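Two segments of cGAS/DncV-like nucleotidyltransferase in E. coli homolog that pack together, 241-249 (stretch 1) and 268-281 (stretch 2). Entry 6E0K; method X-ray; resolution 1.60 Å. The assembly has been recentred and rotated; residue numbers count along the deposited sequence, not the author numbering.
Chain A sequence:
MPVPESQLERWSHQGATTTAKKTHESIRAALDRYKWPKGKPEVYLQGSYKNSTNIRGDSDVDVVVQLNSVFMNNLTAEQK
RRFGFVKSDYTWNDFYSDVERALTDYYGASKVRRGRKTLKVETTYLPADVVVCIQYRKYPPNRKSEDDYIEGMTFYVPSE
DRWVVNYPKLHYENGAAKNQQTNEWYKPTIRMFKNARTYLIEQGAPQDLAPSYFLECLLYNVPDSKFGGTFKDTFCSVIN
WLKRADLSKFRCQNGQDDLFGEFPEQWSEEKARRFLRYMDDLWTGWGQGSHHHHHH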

# COMPACT_ATOMS: atom_id res chain seq x y z
N TRP A 241 10.78 -19.82 -6.59
CA TRP A 241 9.93 -20.27 -5.48
C TRP A 241 8.46 -19.97 -5.77
O TRP A 241 7.60 -20.82 -5.52
CB TRP A 241 10.37 -19.62 -4.17
CG TRP A 241 9.58 -20.13 -3.00
CD1 TRP A 241 9.87 -21.23 -2.24
CD2 TRP A 241 8.37 -19.58 -2.47
NE1 TRP A 241 8.91 -21.40 -1.27
CE2 TRP A 241 7.97 -20.41 -1.40
CE3 TRP A 241 7.57 -18.48 -2.80
CZ2 TRP A 241 6.83 -20.15 -0.64
CZ3 TRP A 241 6.43 -18.23 -2.06
CH2 TRP A 241 6.06 -19.07 -0.99
N LEU A 242 8.16 -18.77 -6.28
CA LEU A 242 6.77 -18.43 -6.59
C LEU A 242 6.18 -19.36 -7.64
O LEU A 242 4.99 -19.72 -7.57
CB LEU A 242 6.70 -16.96 -7.04
CG LEU A 242 6.83 -15.93 -5.92
CD1 LEU A 242 7.09 -14.55 -6.50
CD2 LEU A 242 5.57 -15.91 -5.04
N LYS A 243 6.98 -19.76 -8.63
CA LYS A 243 6.49 -20.65 -9.68
C LYS A 243 6.06 -22.00 -9.13
O LYS A 243 5.18 -22.65 -9.70
CB LYS A 243 7.57 -20.83 -10.76
CG LYS A 243 7.62 -19.68 -11.74
CD LYS A 243 8.95 -19.60 -12.47
CE LYS A 243 9.22 -20.80 -13.34
NZ LYS A 243 10.51 -20.61 -14.07
N ARG A 244 6.68 -22.44 -8.03
CA ARG A 244 6.40 -23.73 -7.42
C ARG A 244 5.46 -23.64 -6.23
O ARG A 244 5.10 -24.68 -5.67
CB ARG A 244 7.72 -24.39 -6.99
CG ARG A 244 8.65 -24.68 -8.16
CD ARG A 244 10.09 -24.88 -7.74
NE ARG A 244 10.92 -25.32 -8.86
CZ ARG A 244 11.32 -24.54 -9.87
NH1 ARG A 244 10.97 -23.26 -9.91
NH2 ARG A 244 12.06 -25.05 -10.84
N ALA A 245 5.04 -22.44 -5.84
CA ALA A 245 4.28 -22.26 -4.62
C ALA A 245 2.79 -22.44 -4.85
O ALA A 245 2.28 -22.32 -5.97
CB ALA A 245 4.54 -20.87 -4.03
N ASP A 246 2.08 -22.75 -3.77
CA ASP A 246 0.62 -22.73 -3.75
C ASP A 246 0.21 -21.32 -3.37
O ASP A 246 0.30 -20.92 -2.21
CB ASP A 246 0.07 -23.77 -2.78
CG ASP A 246 -1.45 -23.75 -2.68
OD1 ASP A 246 -2.11 -22.92 -3.35
OD2 ASP A 246 -2.01 -24.59 -1.93
N LEU A 247 -0.23 -20.55 -4.36
CA LEU A 247 -0.57 -19.15 -4.14
C LEU A 247 -1.87 -18.96 -3.37
O LEU A 247 -2.10 -17.87 -2.84
CB LEU A 247 -0.70 -18.43 -5.49
CG LEU A 247 0.47 -18.53 -6.47
CD1 LEU A 247 0.12 -17.78 -7.74
CD2 LEU A 247 1.74 -17.97 -5.84
N SER A 248 -2.71 -20.00 -3.30
CA SER A 248 -4.12 -19.80 -2.96
C SER A 248 -4.31 -19.23 -1.56
O SER A 248 -5.26 -18.48 -1.33
CB SER A 248 -4.89 -21.12 -3.12
OG SER A 248 -4.51 -22.06 -2.13
N LYS A 249 -3.42 -19.56 -0.62
CA LYS A 249 -3.55 -19.08 0.75
C LYS A 249 -2.64 -17.90 1.06
O LYS A 249 -2.44 -17.59 2.24
CB LYS A 249 -3.28 -20.21 1.75
CG LYS A 249 -4.14 -21.46 1.60
CD LYS A 249 -3.91 -22.40 2.78
CE LYS A 249 -4.69 -23.70 2.64
NZ LYS A 249 -4.87 -24.38 3.96
N SER A 268 -5.60 -11.83 -8.67
CA SER A 268 -5.98 -13.16 -9.10
C SER A 268 -4.72 -13.99 -9.30
O SER A 268 -3.66 -13.46 -9.66
CB SER A 268 -6.82 -13.14 -10.38
OG SER A 268 -6.03 -12.95 -11.54
N GLU A 269 -4.82 -15.28 -9.00
CA GLU A 269 -3.68 -16.17 -9.20
C GLU A 269 -3.23 -16.15 -10.65
O GLU A 269 -2.02 -16.21 -10.94
CB GLU A 269 -4.02 -17.59 -8.79
CG GLU A 269 -4.27 -17.77 -7.31
CD GLU A 269 -4.39 -19.22 -6.94
OE1 GLU A 269 -3.61 -20.03 -7.51
OE2 GLU A 269 -5.26 -19.57 -6.12
N GLU A 270 -4.17 -16.05 -11.59
CA GLU A 270 -3.78 -16.04 -12.99
C GLU A 270 -2.97 -14.80 -13.34
O GLU A 270 -2.01 -14.88 -14.12
CB GLU A 270 -5.02 -16.15 -13.88
CG GLU A 270 -4.68 -16.45 -15.32
CD GLU A 270 -4.08 -17.85 -15.52
OE1 GLU A 270 -4.14 -18.69 -14.59
OE2 GLU A 270 -3.54 -18.10 -16.61
N LYS A 271 -3.32 -13.65 -12.76
CA LYS A 271 -2.51 -12.45 -12.99
C LYS A 271 -1.13 -12.58 -12.36
O LYS A 271 -0.13 -12.12 -12.94
CB LYS A 271 -3.22 -11.21 -12.42
CG LYS A 271 -4.46 -10.77 -13.21
CD LYS A 271 -4.08 -10.22 -14.58
CE LYS A 271 -5.30 -9.80 -15.37
NZ LYS A 271 -5.82 -8.48 -14.92
N ALA A 272 -1.04 -13.20 -11.18
CA ALA A 272 0.26 -13.44 -10.58
C ALA A 272 1.11 -14.37 -11.44
O ALA A 272 2.30 -14.14 -11.63
CB ALA A 272 0.10 -14.01 -9.17
N ARG A 273 0.50 -15.45 -11.96
CA ARG A 273 1.24 -16.35 -12.84
C ARG A 273 1.70 -15.64 -14.11
O ARG A 273 2.78 -15.94 -14.64
CB ARG A 273 0.37 -17.55 -13.20
CG ARG A 273 -0.08 -18.35 -12.01
CD ARG A 273 1.06 -19.16 -11.48
NE ARG A 273 0.60 -20.12 -10.48
CZ ARG A 273 1.38 -20.62 -9.53
NH1 ARG A 273 2.65 -20.24 -9.47
NH2 ARG A 273 0.88 -21.48 -8.65
N ARG A 274 0.89 -14.72 -14.62
CA ARG A 274 1.31 -13.95 -15.78
C ARG A 274 2.55 -13.12 -15.47
O ARG A 274 3.50 -13.07 -16.26
CB ARG A 274 0.17 -13.05 -16.27
CG ARG A 274 0.55 -12.20 -17.49
CD ARG A 274 -0.60 -11.35 -17.99
NE ARG A 274 -0.92 -10.27 -17.07
CZ ARG A 274 -1.72 -9.25 -17.34
NH1 ARG A 274 -2.29 -9.14 -18.54
NH2 ARG A 274 -1.94 -8.33 -16.41
N PHE A 275 2.56 -12.45 -14.32
CA PHE A 275 3.74 -11.69 -13.92
C PHE A 275 4.97 -12.60 -13.88
O PHE A 275 6.04 -12.21 -14.36
CB PHE A 275 3.50 -11.02 -12.56
CG PHE A 275 4.76 -10.58 -11.86
CD1 PHE A 275 5.45 -9.46 -12.28
CD2 PHE A 275 5.25 -11.30 -10.78
CE1 PHE A 275 6.60 -9.05 -11.64
CE2 PHE A 275 6.41 -10.88 -10.12
CZ PHE A 275 7.09 -9.75 -10.57
N LEU A 276 4.82 -13.81 -13.36
CA LEU A 276 5.97 -14.72 -13.29
C LEU A 276 6.45 -15.11 -14.69
O LEU A 276 7.66 -15.20 -14.92
CB LEU A 276 5.62 -15.97 -12.49
CG LEU A 276 5.18 -15.71 -11.04
CD1 LEU A 276 4.79 -17.05 -10.41
CD2 LEU A 276 6.27 -15.02 -10.22
N ARG A 277 5.51 -15.33 -15.62
CA ARG A 277 5.89 -15.61 -17.01
C ARG A 277 6.67 -14.45 -17.62
O ARG A 277 7.66 -14.67 -18.33
CB ARG A 277 4.66 -15.93 -17.86
CG ARG A 277 4.07 -17.30 -17.61
CD ARG A 277 3.04 -17.67 -18.68
NE ARG A 277 1.88 -16.78 -18.72
CZ ARG A 277 0.78 -16.93 -17.99
NH1 ARG A 277 0.69 -17.92 -17.11
NH2 ARG A 277 -0.23 -16.08 -18.14
N TYR A 278 6.25 -13.21 -17.34
CA TYR A 278 6.96 -12.08 -17.92
C TYR A 278 8.35 -11.92 -17.30
O TYR A 278 9.31 -11.57 -18.00
CB TYR A 278 6.13 -10.79 -17.76
CG TYR A 278 5.10 -10.58 -18.86
CD1 TYR A 278 3.92 -11.31 -18.90
CD2 TYR A 278 5.32 -9.64 -19.87
CE1 TYR A 278 2.98 -11.11 -19.90
CE2 TYR A 278 4.40 -9.44 -20.87
CZ TYR A 278 3.23 -10.17 -20.89
OH TYR A 278 2.29 -9.98 -21.90
N MET A 279 8.49 -12.22 -16.01
CA MET A 279 9.82 -12.18 -15.40
C MET A 279 10.72 -13.27 -15.96
O MET A 279 11.90 -13.02 -16.22
CB MET A 279 9.70 -12.31 -13.88
CG MET A 279 9.04 -11.11 -13.22
SD MET A 279 9.91 -9.52 -13.46
CE MET A 279 8.87 -8.75 -14.70
N ASP A 280 10.17 -14.47 -16.16
CA ASP A 280 10.93 -15.54 -16.81
C ASP A 280 11.43 -15.10 -18.18
O ASP A 280 12.60 -15.31 -18.52
CB ASP A 280 10.04 -16.77 -16.97
CG ASP A 280 10.04 -17.70 -15.78
OD1 ASP A 280 10.98 -17.66 -14.95
OD2 ASP A 280 9.09 -18.51 -15.69
N ASP A 281 10.53 -14.55 -19.00
CA ASP A 281 10.90 -14.16 -20.36
C ASP A 281 11.94 -13.06 -20.35
O ASP A 281 12.86 -13.06 -21.18
CB ASP A 281 9.68 -13.68 -21.14
CG ASP A 281 8.73 -14.79 -21.52
OD1 ASP A 281 9.12 -15.97 -21.48
OD2 ASP A 281 7.58 -14.45 -21.87
O HOH W 1 -1.33 -21.74 -6.77

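Stretch 1 begins as the last part of a helix and continues as a loop. Stretch 2 is almost entirely helix, from Glu269 onward. The two run in opposite senses: Lys243 lies nearest Leu276, and Leu247 nearest Glu269. Together they bury 485 Å².

Arg273 donates two hydrogen bonds to stretch 1. Its CA-to-CB bond points sideways, but the end of the side chain comes nearer to stretch 1. There the guanidinium meets the backbone carbonyls of Leu242 and Ala245. Arg273 NH2 donates to Ala245 O at 3.1 Å, with a good angle of 161°. Arg273 NH1 donates to Leu242 O, also at 3.1 Å, but the angle of 132° makes this bond weak. Leu242 O also accepts from Ala245 N at 3.2 Å, so this carbonyl serves two donors. Both carbonyls lie at the guanidinium edge, where the N-H groups point. One face is covered by Leu247, whose CD1 is 3.6 Å from Arg273 CZ.

Lys243 and Asp280 form a salt bridge. Lys243 NZ donates to Asp280 OD2 at 3.0 Å and, weakly, to Asp280 OD1 at 3.1 Å. Both carboxylate oxygens thus share one ammonium group.

Water 1 links the segments. It accepts from Leu247 N at 2.9 Å and donates to Glu269 OE1 at 2.9 Å. The water thus satisfies the backbone NH of Leu247.

Apolar side chains also meet. Leu242 CB meets Leu276 CD2 at 3.7 Å, and Leu247 CD1 meets Ala272 CB at 4.0 Å.

Each stretch also has side-chain hydrogen bonds of its own. Asp246 OD1 accepts from Ser248 N at 3.0 Å and from Ser248 OG at 2.8 Å. Ser268 caps the second helix: its OG accepts from Lys271 N at 3.1 Å, satisfying an NH in the first turn.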